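Local coordinates for glycoside hydrolase family 88 protein (Bacteroides vulgatus, PDB 4Q88) that probably acts as a hydrolase on carbohydrate substrates, although its precise reaction and natural substrate are unknown, at residues H198-G203 and L261-Q266; W208-G213 and Y320-G325; H31-R36 and S64-D69; Y44-M49 and F104-D109. One frame throughout, in Å; residues are numbered along the deposited sequence.

Contact 1: H198-G203 and L261-Q266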
loop_
_atom_site.group_PDB
_atom_site.type_symbol
_atom_site.label_atom_id
_atom_site.label_comp_id
_atom_site.label_asym_id
_atom_site.label_seq_id
_atom_site.Cartn_x
_atom_site.Cartn_y
_atom_site.Cartn_z
ATOM N N HIS A 198 -5.567 16.494 -19.092
ATOM C CA HIS A 198 -6.536 16.440 -17.980
ATOM C C HIS A 198 -6.113 17.451 -16.916
ATOM O O HIS A 198 -4.931 17.534 -16.556
ATOM C CB HIS A 198 -6.563 15.054 -17.351
ATOM C CG HIS A 198 -7.377 14.980 -16.096
ATOM N ND1 HIS A 198 -8.767 15.032 -16.084
ATOM C CD2 HIS A 198 -6.993 14.895 -14.796
ATOM C CE1 HIS A 198 -9.203 14.936 -14.831
ATOM N NE2 HIS A 198 -8.147 14.892 -14.025
ATOM N N LYS A 199 -7.100 18.188 -16.387
ATOM C CA LYS A 199 -6.873 19.161 -15.341
ATOM C C LYS A 199 -8.008 19.016 -14.331
ATOM O O LYS A 199 -9.088 18.484 -14.654
ATOM C CB LYS A 199 -6.902 20.599 -15.877
ATOM C CG LYS A 199 -5.925 20.930 -16.994
ATOM C CD LYS A 199 -5.898 22.423 -17.254
ATOM C CE LYS A 199 -4.918 22.818 -18.353
ATOM N NZ LYS A 199 -5.369 22.321 -19.685
ATOM N N THR A 200 -7.751 19.472 -13.119
ATOM C CA THR A 200 -8.805 19.560 -12.105
ATOM C C THR A 200 -9.799 20.653 -12.470
ATOM O O THR A 200 -9.599 21.452 -13.397
ATOM C CB THR A 200 -8.260 19.826 -10.707
ATOM O OG1 THR A 200 -7.721 21.174 -10.659
ATOM C CG2 THR A 200 -7.189 18.781 -10.308
ATOM N N ILE A 201 -10.878 20.724 -11.690
ATOM C CA ILE A 201 -11.919 21.724 -11.898
ATOM C C ILE A 201 -11.355 23.144 -11.817
ATOM O O ILE A 201 -11.838 24.078 -12.476
ATOM C CB ILE A 201 -13.039 21.599 -10.824
ATOM C CG1 ILE A 201 -13.758 20.243 -10.907
ATOM C CG2 ILE A 201 -14.081 22.683 -11.067
ATOM C CD1 ILE A 201 -14.596 20.057 -12.164
ATOM N N ASN A 202 -10.345 23.334 -10.981
ATOM C CA ASN A 202 -9.676 24.625 -10.868
ATOM C C ASN A 202 -8.384 24.768 -11.657
ATOM O O ASN A 202 -7.597 25.718 -11.408
ATOM C CB ASN A 202 -9.455 24.968 -9.419
ATOM C CG ASN A 202 -10.755 25.135 -8.677
ATOM O OD1 ASN A 202 -11.534 26.071 -8.964
ATOM N ND2 ASN A 202 -11.043 24.220 -7.771
ATOM N N GLY A 203 -8.236 23.926 -12.677
ATOM C CA GLY A 203 -7.173 24.060 -13.669
ATOM C C GLY A 203 -5.818 23.557 -13.213
ATOM O O GLY A 203 -4.810 23.942 -13.758
ATOM N N LEU A 261 -4.680 15.974 -4.574
ATOM C CA LEU A 261 -3.714 16.448 -3.601
ATOM C C LEU A 261 -3.471 17.958 -3.646
ATOM O O LEU A 261 -3.358 18.580 -2.584
ATOM C CB LEU A 261 -2.374 15.700 -3.759
ATOM C CG LEU A 261 -2.347 14.272 -3.278
ATOM C CD1 LEU A 261 -1.098 13.539 -3.796
ATOM C CD2 LEU A 261 -2.449 14.180 -1.769
ATOM N N ILE A 262 -3.424 18.522 -4.854
ATOM C CA ILE A 262 -3.189 19.948 -4.970
ATOM C C ILE A 262 -4.416 20.757 -5.461
ATOM O O ILE A 262 -4.304 21.931 -5.693
ATOM C CB ILE A 262 -1.894 20.254 -5.718
ATOM C CG1 ILE A 262 -1.947 19.742 -7.145
ATOM C CG2 ILE A 262 -0.689 19.594 -5.010
ATOM C CD1 ILE A 262 -0.800 20.279 -7.983
ATOM N N ASP A 263 -5.607 20.137 -5.463
ATOM C CA ASP A 263 -6.900 20.854 -5.623
ATOM C C ASP A 263 -7.878 20.387 -4.532
ATOM O O ASP A 263 -8.792 19.580 -4.780
ATOM C CB ASP A 263 -7.462 20.652 -6.986
ATOM C CG ASP A 263 -8.576 21.649 -7.306
ATOM O OD1 ASP A 263 -9.112 22.262 -6.366
ATOM O OD2 ASP A 263 -8.900 21.861 -8.492
ATOM N N PRO A 264 -7.695 20.888 -3.323
ATOM C CA PRO A 264 -8.599 20.471 -2.259
ATOM C C PRO A 264 -10.061 20.818 -2.538
ATOM O O PRO A 264 -10.931 20.043 -2.136
ATOM C CB PRO A 264 -8.092 21.223 -1.011
ATOM C CG PRO A 264 -6.941 22.023 -1.429
ATOM C CD PRO A 264 -6.566 21.700 -2.828
ATOM N N GLU A 265 -10.328 21.896 -3.275
ATOM C CA GLU A 265 -11.711 22.347 -3.549
ATOM C C GLU A 265 -12.480 21.395 -4.490
ATOM O O GLU A 265 -13.703 21.255 -4.403
ATOM C CB GLU A 265 -11.648 23.707 -4.212
ATOM C CG GLU A 265 -11.304 24.888 -3.323
ATOM C CD GLU A 265 -9.900 24.900 -2.722
ATOM O OE1 GLU A 265 -8.912 24.508 -3.376
ATOM O OE2 GLU A 265 -9.827 25.286 -1.536
ATOM N N GLN A 266 -11.759 20.725 -5.383
ATOM C CA GLN A 266 -12.367 19.786 -6.301
ATOM C C GLN A 266 -13.006 18.594 -5.573
ATOM O O GLN A 266 -14.085 18.182 -5.918
ATOM C CB GLN A 266 -11.364 19.260 -7.304
ATOM C CG GLN A 266 -11.906 18.036 -7.989
ATOM C CD GLN A 266 -11.111 17.640 -9.148
ATOM O OE1 GLN A 266 -11.017 18.378 -10.116
ATOM N NE2 GLN A 266 -10.505 16.467 -9.060
#
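The carboxylate of Asp263 is gripped by the type I turn from Thr200 to Gly203, and the packing is tightest at the buried pair Thr200 and Asp263. With chi1 at 69°, Thr200 holds OG1 in the crowded position between its backbone N and carbonyl carbon, where it donates to the anti lone pair of Asp263 OD2 at 2.6 Å and bonds the backbone N of Lys204. Asn202 N reaches Asp263 OD2 too, nearly along the C-O axis, at 3.2 Å. Asp263 OD1 takes Asn202 ND2 on its syn lone pair at 3.1 Å and Gln266 N from above the carboxylate plane. So many donors would probably favour the charged form of Asp263. The extended chain of Gln266 carries OE1 to Ile201 N, 2.8 Å away, met almost along the C=O axis (161°). The solvent side is looser: Ile201 crosses Gln266 at about a right angle, with CG1 3.4 Å from OE1, and exposed Glu265 brings CB to 3.6 Å from Asn202 ND2. A beta turn thus docks on an Asx motif, joining two loops that lead into helices 209-225 and 272-287 of an (alpha/alpha)6 barrel, the fold of family 88 hydrolases.

Contact 2: W208-G213 and Y320-G325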
loop_
_atom_site.group_PDB
_atom_site.type_symbol
_atom_site.label_atom_id
_atom_site.label_comp_id
_atom_site.label_asym_id
_atom_site.label_seq_id
_atom_site.Cartn_x
_atom_site.Cartn_y
_atom_site.Cartn_z
ATOM N N TRP A 208 -3.978 11.871 -7.539
ATOM C CA TRP A 208 -4.859 11.173 -6.615
ATOM C C TRP A 208 -4.142 10.789 -5.352
ATOM O O TRP A 208 -3.141 10.057 -5.412
ATOM C CB TRP A 208 -5.441 9.941 -7.289
ATOM C CG TRP A 208 -6.425 9.167 -6.509
ATOM C CD1 TRP A 208 -7.439 9.658 -5.751
ATOM C CD2 TRP A 208 -6.562 7.746 -6.493
ATOM N NE1 TRP A 208 -8.179 8.609 -5.211
ATOM C CE2 TRP A 208 -7.649 7.435 -5.662
ATOM C CE3 TRP A 208 -5.823 6.691 -7.068
ATOM C CZ2 TRP A 208 -8.084 6.111 -5.444
ATOM C CZ3 TRP A 208 -6.228 5.356 -6.788
ATOM C CH2 TRP A 208 -7.331 5.098 -5.968
ATOM N N SER A 209 -4.701 11.150 -4.198
ATOM C CA SER A 209 -4.083 10.867 -2.892
ATOM C C SER A 209 -3.865 9.401 -2.605
ATOM O O SER A 209 -2.712 9.006 -2.302
ATOM C CB SER A 209 -4.943 11.437 -1.725
ATOM O OG SER A 209 -4.369 11.159 -0.451
ATOM N N ARG A 210 -4.894 8.557 -2.670
ATOM C CA ARG A 210 -4.661 7.131 -2.329
ATOM C C ARG A 210 -3.631 6.558 -3.325
ATOM O O ARG A 210 -2.760 5.772 -2.929
ATOM C CB ARG A 210 -5.976 6.327 -2.319
ATOM C CG ARG A 210 -5.685 4.886 -2.289
ATOM C CD ARG A 210 -6.823 4.045 -1.760
ATOM N NE ARG A 210 -7.968 3.925 -2.647
ATOM C CZ ARG A 210 -9.219 4.241 -2.318
ATOM N NH1 ARG A 210 -10.213 3.995 -3.194
ATOM N NH2 ARG A 210 -9.505 4.783 -1.152
ATOM N N GLY A 211 -3.648 6.993 -4.582
ATOM C CA GLY A 211 -2.664 6.529 -5.602
ATOM C C GLY A 211 -1.219 6.808 -5.158
ATOM O O GLY A 211 -0.331 5.927 -5.171
ATOM N N ASP A 212 -0.947 8.051 -4.817
ATOM C CA ASP A 212 0.350 8.430 -4.323
ATOM C C ASP A 212 0.666 7.833 -2.968
ATOM O O ASP A 212 1.869 7.501 -2.706
ATOM C CB ASP A 212 0.584 9.925 -4.359
ATOM C CG ASP A 212 0.890 10.405 -5.739
ATOM O OD1 ASP A 212 2.036 10.228 -6.137
ATOM O OD2 ASP A 212 -0.060 10.811 -6.491
ATOM N N GLY A 213 -0.347 7.604 -2.149
ATOM C CA GLY A 213 -0.151 6.827 -0.901
ATOM C C GLY A 213 0.370 5.431 -1.178
ATOM O O GLY A 213 1.318 4.966 -0.536
ATOM N N TYR A 320 -14.129 7.702 6.864
ATOM C CA TYR A 320 -13.649 8.611 5.825
ATOM C C TYR A 320 -12.732 7.938 4.799
ATOM O O TYR A 320 -11.912 8.604 4.194
ATOM C CB TYR A 320 -12.952 9.859 6.390
ATOM C CG TYR A 320 -13.782 10.722 7.303
ATOM C CD1 TYR A 320 -14.591 11.730 6.796
ATOM C CD2 TYR A 320 -13.795 10.512 8.679
ATOM C CE1 TYR A 320 -15.356 12.537 7.645
ATOM C CE2 TYR A 320 -14.550 11.309 9.535
ATOM C CZ TYR A 320 -15.328 12.323 9.017
ATOM O OH TYR A 320 -16.066 13.100 9.919
ATOM N N ILE A 321 -12.964 6.660 4.536
ATOM C CA ILE A 321 -12.220 5.954 3.483
ATOM C C ILE A 321 -12.921 6.112 2.144
ATOM O O ILE A 321 -14.075 5.662 1.940
ATOM C CB ILE A 321 -11.985 4.479 3.851
ATOM C CG1 ILE A 321 -11.129 4.392 5.115
ATOM C CG2 ILE A 321 -11.294 3.743 2.660
ATOM C CD1 ILE A 321 -11.202 3.061 5.815
ATOM N N GLN A 322 -12.229 6.721 1.174
ATOM C CA GLN A 322 -12.796 6.932 -0.171
ATOM C C GLN A 322 -13.142 5.534 -0.735
ATOM O O GLN A 322 -12.317 4.629 -0.688
ATOM C CB GLN A 322 -11.776 7.574 -1.106
ATOM C CG GLN A 322 -12.294 7.721 -2.537
ATOM C CD GLN A 322 -11.316 8.428 -3.458
ATOM O OE1 GLN A 322 -10.149 8.623 -3.142
ATOM N NE2 GLN A 322 -11.804 8.837 -4.608
ATOM N N PRO A 323 -14.324 5.368 -1.299
ATOM C CA PRO A 323 -14.725 4.035 -1.812
ATOM C C PRO A 323 -13.990 3.681 -3.105
ATOM O O PRO A 323 -13.295 4.525 -3.692
ATOM C CB PRO A 323 -16.214 4.197 -2.109
ATOM C CG PRO A 323 -16.464 5.643 -2.088
ATOM C CD PRO A 323 -15.483 6.258 -1.149
ATOM N N VAL A 324 -14.163 2.441 -3.535
ATOM C CA VAL A 324 -13.534 1.941 -4.732
ATOM C C VAL A 324 -14.448 2.163 -5.954
ATOM O O VAL A 324 -15.603 1.802 -5.930
ATOM C CB VAL A 324 -13.282 0.429 -4.612
ATOM C CG1 VAL A 324 -12.596 -0.104 -5.857
ATOM C CG2 VAL A 324 -12.428 0.158 -3.378
ATOM N N GLY A 325 -13.873 2.695 -7.005
ATOM C CA GLY A 325 -14.473 2.613 -8.336
ATOM C C GLY A 325 -15.720 3.463 -8.485
ATOM O O GLY A 325 -16.655 3.079 -9.188
HETATM O O HOH W 1 -7.722 9.289 -1.787
#
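Two side chains from the start of helix 209-225, in the (alpha/alpha)6 barrel of family 88, reach out to the loop 320-325. In the first shell, Arg210 turns the edge of its guanidinium to two successive carbonyls: NH2 donates to Gln322 O at 2.9 Å and NH1 to Pro323 O at 3.2 Å, each donor lying above the plane of the carbonyl it meets. Trp208, with CG anti to its backbone N, points NE1 at Gln322 OE1, 2.9 Å away and nearly straight at 165°; the indole and amide planes stand 81° apart, and the oxygen sits close to the ring plane. Further out, Gln322 is posed by its extended chain and by a hydrogen bond from its backbone N to Glu271 OE2, while Arg210 NH2 has a second partner in Ser273 OG. One indole face is held by the helix: Arg210 CB lies over the rim, and Gly211 N is 3.3 Å above the plane. A CB on Gly211 would clash with Trp208 CE3. Last comes a water that donates to Gln322 OE1 at 2.9 Å and accepts a weak bond from Arg210 N, so this amide oxygen is shared by indole and water.

Contact 3: H31-R36 and S64-D69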
loop_
_atom_site.group_PDB
_atom_site.type_symbol
_atom_site.label_atom_id
_atom_site.label_comp_id
_atom_site.label_asym_id
_atom_site.label_seq_id
_atom_site.Cartn_x
_atom_site.Cartn_y
_atom_site.Cartn_z
ATOM N N HIS A 31 -15.473 -10.345 10.613
ATOM C CA HIS A 31 -15.270 -10.902 9.287
ATOM C C HIS A 31 -14.497 -12.215 9.340
ATOM O O HIS A 31 -13.400 -12.276 9.876
ATOM C CB HIS A 31 -14.481 -9.885 8.424
ATOM C CG HIS A 31 -15.155 -8.561 8.297
ATOM N ND1 HIS A 31 -16.117 -8.313 7.343
ATOM C CD2 HIS A 31 -15.054 -7.427 9.031
ATOM C CE1 HIS A 31 -16.560 -7.074 7.476
ATOM N NE2 HIS A 31 -15.929 -6.517 8.493
ATOM N N LYS A 32 -15.064 -13.264 8.749
ATOM C CA LYS A 32 -14.385 -14.541 8.670
ATOM C C LYS A 32 -13.211 -14.430 7.719
ATOM O O LYS A 32 -13.277 -13.684 6.755
ATOM C CB LYS A 32 -15.351 -15.634 8.192
ATOM C CG LYS A 32 -15.751 -15.512 6.729
ATOM C CD LYS A 32 -16.796 -16.557 6.355
ATOM C CE LYS A 32 -17.254 -16.380 4.919
ATOM N NZ LYS A 32 -17.556 -17.713 4.331
ATOM N N PRO A 33 -12.142 -15.190 7.977
ATOM C CA PRO A 33 -10.985 -15.098 7.090
ATOM C C PRO A 33 -11.146 -15.775 5.752
ATOM O O PRO A 33 -10.343 -15.527 4.858
ATOM C CB PRO A 33 -9.865 -15.755 7.886
ATOM C CG PRO A 33 -10.537 -16.608 8.903
ATOM C CD PRO A 33 -11.850 -15.966 9.199
ATOM N N GLN A 34 -12.183 -16.613 5.609
ATOM C CA GLN A 34 -12.428 -17.363 4.383
ATOM C C GLN A 34 -13.144 -16.504 3.342
ATOM O O GLN A 34 -14.319 -16.687 3.030
ATOM C CB GLN A 34 -13.232 -18.652 4.684
ATOM C CG GLN A 34 -12.480 -19.650 5.523
ATOM C CD GLN A 34 -12.537 -19.373 7.019
ATOM O OE1 GLN A 34 -13.346 -18.622 7.476
ATOM N NE2 GLN A 34 -11.648 -19.970 7.766
ATOM N N VAL A 35 -12.368 -15.594 2.762
ATOM C CA VAL A 35 -12.761 -14.754 1.665
ATOM C C VAL A 35 -11.613 -14.730 0.625
ATOM O O VAL A 35 -10.455 -15.138 0.881
ATOM C CB VAL A 35 -13.098 -13.332 2.132
ATOM C CG1 VAL A 35 -14.434 -13.318 2.889
ATOM C CG2 VAL A 35 -11.940 -12.738 2.946
ATOM N N ARG A 36 -11.946 -14.269 -0.564
ATOM C CA ARG A 36 -11.051 -14.388 -1.695
ATOM C C ARG A 36 -9.719 -13.593 -1.496
ATOM O O ARG A 36 -9.664 -12.668 -0.684
ATOM C CB ARG A 36 -11.747 -13.903 -2.966
ATOM C CG ARG A 36 -12.152 -12.463 -2.995
ATOM C CD ARG A 36 -12.744 -12.074 -4.349
ATOM N NE ARG A 36 -13.166 -10.711 -4.329
ATOM C CZ ARG A 36 -13.654 -10.028 -5.371
ATOM N NH1 ARG A 36 -13.747 -10.558 -6.566
ATOM N NH2 ARG A 36 -14.028 -8.782 -5.200
ATOM N N SER A 64 -4.488 -14.793 9.230
ATOM C CA SER A 64 -3.837 -14.767 7.909
ATOM C C SER A 64 -3.580 -16.179 7.361
ATOM O O SER A 64 -3.735 -16.432 6.165
ATOM C CB SER A 64 -2.565 -13.901 7.902
ATOM O OG SER A 64 -2.923 -12.529 7.962
ATOM N N ILE A 65 -3.179 -17.113 8.210
ATOM C CA ILE A 65 -2.929 -18.477 7.758
ATOM C C ILE A 65 -4.241 -19.080 7.268
ATOM O O ILE A 65 -4.280 -19.724 6.233
ATOM C CB ILE A 65 -2.339 -19.357 8.888
ATOM C CG1 ILE A 65 -0.921 -18.902 9.230
ATOM C CG2 ILE A 65 -2.388 -20.849 8.525
ATOM C CD1 ILE A 65 -0.376 -19.442 10.535
ATOM N N ASP A 66 -5.322 -18.835 7.990
ATOM C CA ASP A 66 -6.631 -19.413 7.626
ATOM C C ASP A 66 -7.082 -18.832 6.298
ATOM O O ASP A 66 -7.690 -19.516 5.472
ATOM C CB ASP A 66 -7.678 -19.134 8.720
ATOM C CG ASP A 66 -7.490 -19.972 9.965
ATOM O OD1 ASP A 66 -6.589 -20.846 9.997
ATOM O OD2 ASP A 66 -8.184 -19.659 10.973
ATOM N N TRP A 67 -6.805 -17.549 6.074
ATOM C CA TRP A 67 -7.114 -16.956 4.755
ATOM C C TRP A 67 -6.265 -17.522 3.636
ATOM O O TRP A 67 -6.799 -17.837 2.569
ATOM C CB TRP A 67 -6.934 -15.441 4.818
ATOM C CG TRP A 67 -6.995 -14.661 3.536
ATOM C CD1 TRP A 67 -8.114 -14.301 2.844
ATOM C CD2 TRP A 67 -5.899 -14.012 2.903
ATOM N NE1 TRP A 67 -7.786 -13.468 1.793
ATOM C CE2 TRP A 67 -6.420 -13.286 1.794
ATOM C CE3 TRP A 67 -4.522 -13.987 3.139
ATOM C CZ2 TRP A 67 -5.598 -12.521 0.952
ATOM C CZ3 TRP A 67 -3.714 -13.232 2.302
ATOM C CH2 TRP A 67 -4.260 -12.522 1.207
ATOM N N ALA A 68 -4.958 -17.699 3.877
ATOM C CA ALA A 68 -4.102 -18.262 2.864
ATOM C C ALA A 68 -4.491 -19.718 2.532
ATOM O O ALA A 68 -4.506 -20.110 1.376
ATOM C CB ALA A 68 -2.665 -18.198 3.274
ATOM N N ASP A 69 -4.750 -20.495 3.571
ATOM C CA ASP A 69 -5.208 -21.907 3.419
ATOM C C ASP A 69 -6.497 -21.973 2.558
ATOM O O ASP A 69 -6.565 -22.736 1.604
ATOM C CB ASP A 69 -5.457 -22.517 4.821
ATOM C CG ASP A 69 -4.215 -23.054 5.473
ATOM O OD1 ASP A 69 -3.216 -23.354 4.762
ATOM O OD2 ASP A 69 -4.229 -23.208 6.733
HETATM O O HOH W 2 -9.227 -21.449 6.293
HETATM O O HOH W 3 -10.976 -19.879 10.519
#
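Trp67 of helix 58-70 docks against the loop that links helices 13-30 and 39-55, a helix-to-loop packing at the periphery of the (alpha/alpha)6 barrel. Its CB lies 3.4 Å from Pro33 O, which sits at the ring edge near CG and CD1. CD1 meets Pro33 O and Val35 O, each 3.2 Å away, and the Val35 side chain crosses the indole at about a right angle, CG2 nearest CD1. Next, NE1 donates to Arg36 O at 3.2 Å, straight at 163° and near the ring plane, but above the carbonyl plane. Val35 O, at a poor angle to NE1, bonds Asn71 ND2 instead. Farther in, the indole stacks on His45 and touches Cys103 and Thr106 of helix 103-113. An alanine here would remove the NE1 donor and the indole edge, and would probably loosen the loop's hold on the helix. Arg36 NH1 forms a salt bridge with Glu90. One residue back on the helix, Pro33 CG rests on Asp66 CB at 3.8 Å, while Asp66 OD1 bonds Gln62. Gln34, centre of an inverse gamma turn, folds NE2 back to two waters, one donating to Asp66 O and the other to Asp66 OD2.

Contact 4: Y44-M49 and F104-D109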
loop_
_atom_site.group_PDB
_atom_site.type_symbol
_atom_site.label_atom_id
_atom_site.label_comp_id
_atom_site.label_asym_id
_atom_site.label_seq_id
_atom_site.Cartn_x
_atom_site.Cartn_y
_atom_site.Cartn_z
ATOM N N TYR A 44 -5.571 -5.700 3.503
ATOM C CA TYR A 44 -5.893 -5.856 4.919
ATOM C C TYR A 44 -4.824 -6.821 5.518
ATOM O O TYR A 44 -4.207 -6.524 6.554
ATOM C CB TYR A 44 -7.306 -6.354 5.203
ATOM C CG TYR A 44 -7.310 -6.859 6.643
ATOM C CD1 TYR A 44 -7.323 -5.973 7.711
ATOM C CD2 TYR A 44 -7.123 -8.215 6.900
ATOM C CE1 TYR A 44 -7.207 -6.441 9.043
ATOM C CE2 TYR A 44 -7.018 -8.693 8.211
ATOM C CZ TYR A 44 -7.063 -7.805 9.265
ATOM O OH TYR A 44 -6.876 -8.262 10.538
ATOM N N HIS A 45 -4.574 -7.958 4.838
ATOM C CA HIS A 45 -3.565 -8.912 5.351
ATOM C C HIS A 45 -2.186 -8.324 5.453
ATOM O O HIS A 45 -1.467 -8.697 6.358
ATOM C CB HIS A 45 -3.596 -10.256 4.633
ATOM C CG HIS A 45 -4.806 -11.038 4.997
ATOM N ND1 HIS A 45 -4.878 -11.755 6.172
ATOM C CD2 HIS A 45 -6.047 -11.068 4.458
ATOM C CE1 HIS A 45 -6.081 -12.285 6.279
ATOM N NE2 HIS A 45 -6.817 -11.853 5.269
ATOM N N THR A 46 -1.748 -7.453 4.545
ATOM C CA THR A 46 -0.478 -6.716 4.781
ATOM C C THR A 46 -0.469 -5.933 6.106
ATOM O O THR A 46 0.532 -5.935 6.835
ATOM C CB THR A 46 -0.045 -5.810 3.580
ATOM O OG1 THR A 46 -0.884 -4.652 3.432
ATOM C CG2 THR A 46 -0.050 -6.604 2.312
ATOM N N GLY A 47 -1.578 -5.308 6.459
ATOM C CA GLY A 47 -1.709 -4.664 7.746
ATOM C C GLY A 47 -1.648 -5.623 8.902
ATOM O O GLY A 47 -0.936 -5.412 9.888
ATOM N N ASN A 48 -2.377 -6.728 8.774
ATOM C CA ASN A 48 -2.357 -7.760 9.822
ATOM C C ASN A 48 -0.960 -8.325 10.033
ATOM O O ASN A 48 -0.510 -8.529 11.172
ATOM C CB ASN A 48 -3.340 -8.870 9.500
ATOM C CG ASN A 48 -3.547 -9.814 10.685
ATOM O OD1 ASN A 48 -3.793 -9.374 11.797
ATOM N ND2 ASN A 48 -3.475 -11.083 10.443
HETATM N N MSE A 49 -0.214 -8.561 8.945
HETATM C CA MSE A 49 1.141 -9.080 9.100
HETATM C C MSE A 49 2.050 -8.052 9.798
HETATM O O MSE A 49 2.999 -8.407 10.566
HETATM C CB MSE A 49 1.650 -9.505 7.689
HETATM C CG MSE A 49 0.958 -10.700 7.011
HETATM SE SE MSE A 49 0.910 -12.216 8.272
HETATM C CE MSE A 49 2.775 -12.489 8.708
ATOM N N PHE A 104 0.464 -12.510 -2.564
ATOM C CA PHE A 104 1.796 -13.145 -2.480
ATOM C C PHE A 104 2.717 -12.514 -1.424
ATOM O O PHE A 104 3.669 -13.194 -0.933
ATOM C CB PHE A 104 2.546 -13.113 -3.827
ATOM C CG PHE A 104 1.851 -13.768 -4.994
ATOM C CD1 PHE A 104 0.884 -14.723 -4.841
ATOM C CD2 PHE A 104 2.247 -13.438 -6.304
ATOM C CE1 PHE A 104 0.260 -15.305 -5.920
ATOM C CE2 PHE A 104 1.630 -14.004 -7.387
ATOM C CZ PHE A 104 0.652 -14.967 -7.209
ATOM N N GLN A 105 2.458 -11.257 -1.064
ATOM C CA GLN A 105 3.243 -10.620 -0.010
ATOM C C GLN A 105 3.031 -11.373 1.306
ATOM O O GLN A 105 3.987 -11.696 2.024
ATOM C CB GLN A 105 2.826 -9.150 0.183
ATOM C CG GLN A 105 3.033 -8.297 -1.061
ATOM C CD GLN A 105 2.790 -6.808 -0.800
ATOM O OE1 GLN A 105 2.973 -6.324 0.305
ATOM N NE2 GLN A 105 2.347 -6.094 -1.826
ATOM N N THR A 106 1.791 -11.661 1.594
ATOM C CA THR A 106 1.434 -12.340 2.838
ATOM C C THR A 106 1.869 -13.844 2.786
ATOM O O THR A 106 2.339 -14.416 3.805
ATOM C CB THR A 106 -0.078 -12.177 3.093
ATOM O OG1 THR A 106 -0.351 -10.794 3.396
ATOM C CG2 THR A 106 -0.510 -12.990 4.258
ATOM N N TYR A 107 1.755 -14.466 1.606
ATOM C CA TYR A 107 2.187 -15.865 1.468
ATOM C C TYR A 107 3.700 -15.946 1.714
ATOM O O TYR A 107 4.152 -16.835 2.444
ATOM C CB TYR A 107 1.833 -16.498 0.133
ATOM C CG TYR A 107 0.360 -16.439 -0.262
ATOM C CD1 TYR A 107 -0.639 -16.244 0.690
ATOM C CD2 TYR A 107 -0.023 -16.606 -1.574
ATOM C CE1 TYR A 107 -2.004 -16.256 0.327
ATOM C CE2 TYR A 107 -1.364 -16.561 -1.948
ATOM C CZ TYR A 107 -2.355 -16.410 -0.989
ATOM O OH TYR A 107 -3.698 -16.405 -1.371
ATOM N N ALA A 108 4.475 -15.013 1.159
ATOM C CA ALA A 108 5.920 -14.970 1.444
ATOM C C ALA A 108 6.239 -14.737 2.923
ATOM O O ALA A 108 7.141 -15.399 3.516
ATOM C CB ALA A 108 6.595 -13.886 0.625
ATOM N N ASP A 109 5.533 -13.788 3.538
ATOM C CA ASP A 109 5.710 -13.511 4.976
ATOM C C ASP A 109 5.424 -14.754 5.806
ATOM O O ASP A 109 6.164 -15.070 6.745
ATOM C CB ASP A 109 4.787 -12.405 5.452
ATOM C CG ASP A 109 5.179 -11.028 4.927
ATOM O OD1 ASP A 109 6.302 -10.827 4.413
ATOM O OD2 ASP A 109 4.289 -10.128 5.031
#
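Helices 39-55 and 103-113 run in the same general direction, their short axes 9.3 Å apart at an angle of 29°, with the CA atoms of Thr46 and Thr106 6.2 Å apart. Thr106 sits in the middle of the interface. Its OG1, anti to the carbonyl carbon, lies 3.5 Å from His45 CB and 3.8 Å from Met49 CG, while CG2 packs on the same two side chains, Met49 CG being 3.9 Å away. A glycine here would remove both branches and would probably leave His45 CB and Met49 CG poorly packed. Such near-parallel neighbours are consistent with the inner ring of an (alpha/alpha)6 barrel, where helix 144-159 packs next to Gln105. No hydrogen bond spans the two segments; several polar groups find partners outside, His45 ND1 in Ser64 and Gln105 NE2 in Tyr146 O. Thr46 presents its methyl CG2 to Gln105 OE1 at 3.6 Å, and its OG1 is hydrogen-bonded to Val43 O and Tyr146 OH. Met49, a selenomethionine, bends at chi2 (-51°) and chi3 (-57°) and slides past Asp109, so that CE reaches Asp109 CB at 3.8 Å. Asp109 OD1 forms a salt bridge with Lys154.

Overall arrangement
All four contacts belong to one helical barrel and fall into two groups. Along the chain, contacts 3 and 4 interleave and close before contacts 1 and 2, which also interleave, begin. Contacts 3 and 4 have centres 11 Å apart and touch: Ser64 OG of helix 58-70 bonds Asn48 of helix 39-55. Contacts 1 and 2, with centres 15 Å apart, meet where Leu261 packs on Ser209 and Asp212. Between the groups, contacts 2 and 4 come within about 10 Å at nearest atoms, on opposite sides of the chain's centre, whereas the centres of contacts 1 and 3 are 40 Å apart. Each pair thus ties together its own part of the chain, one early and one late.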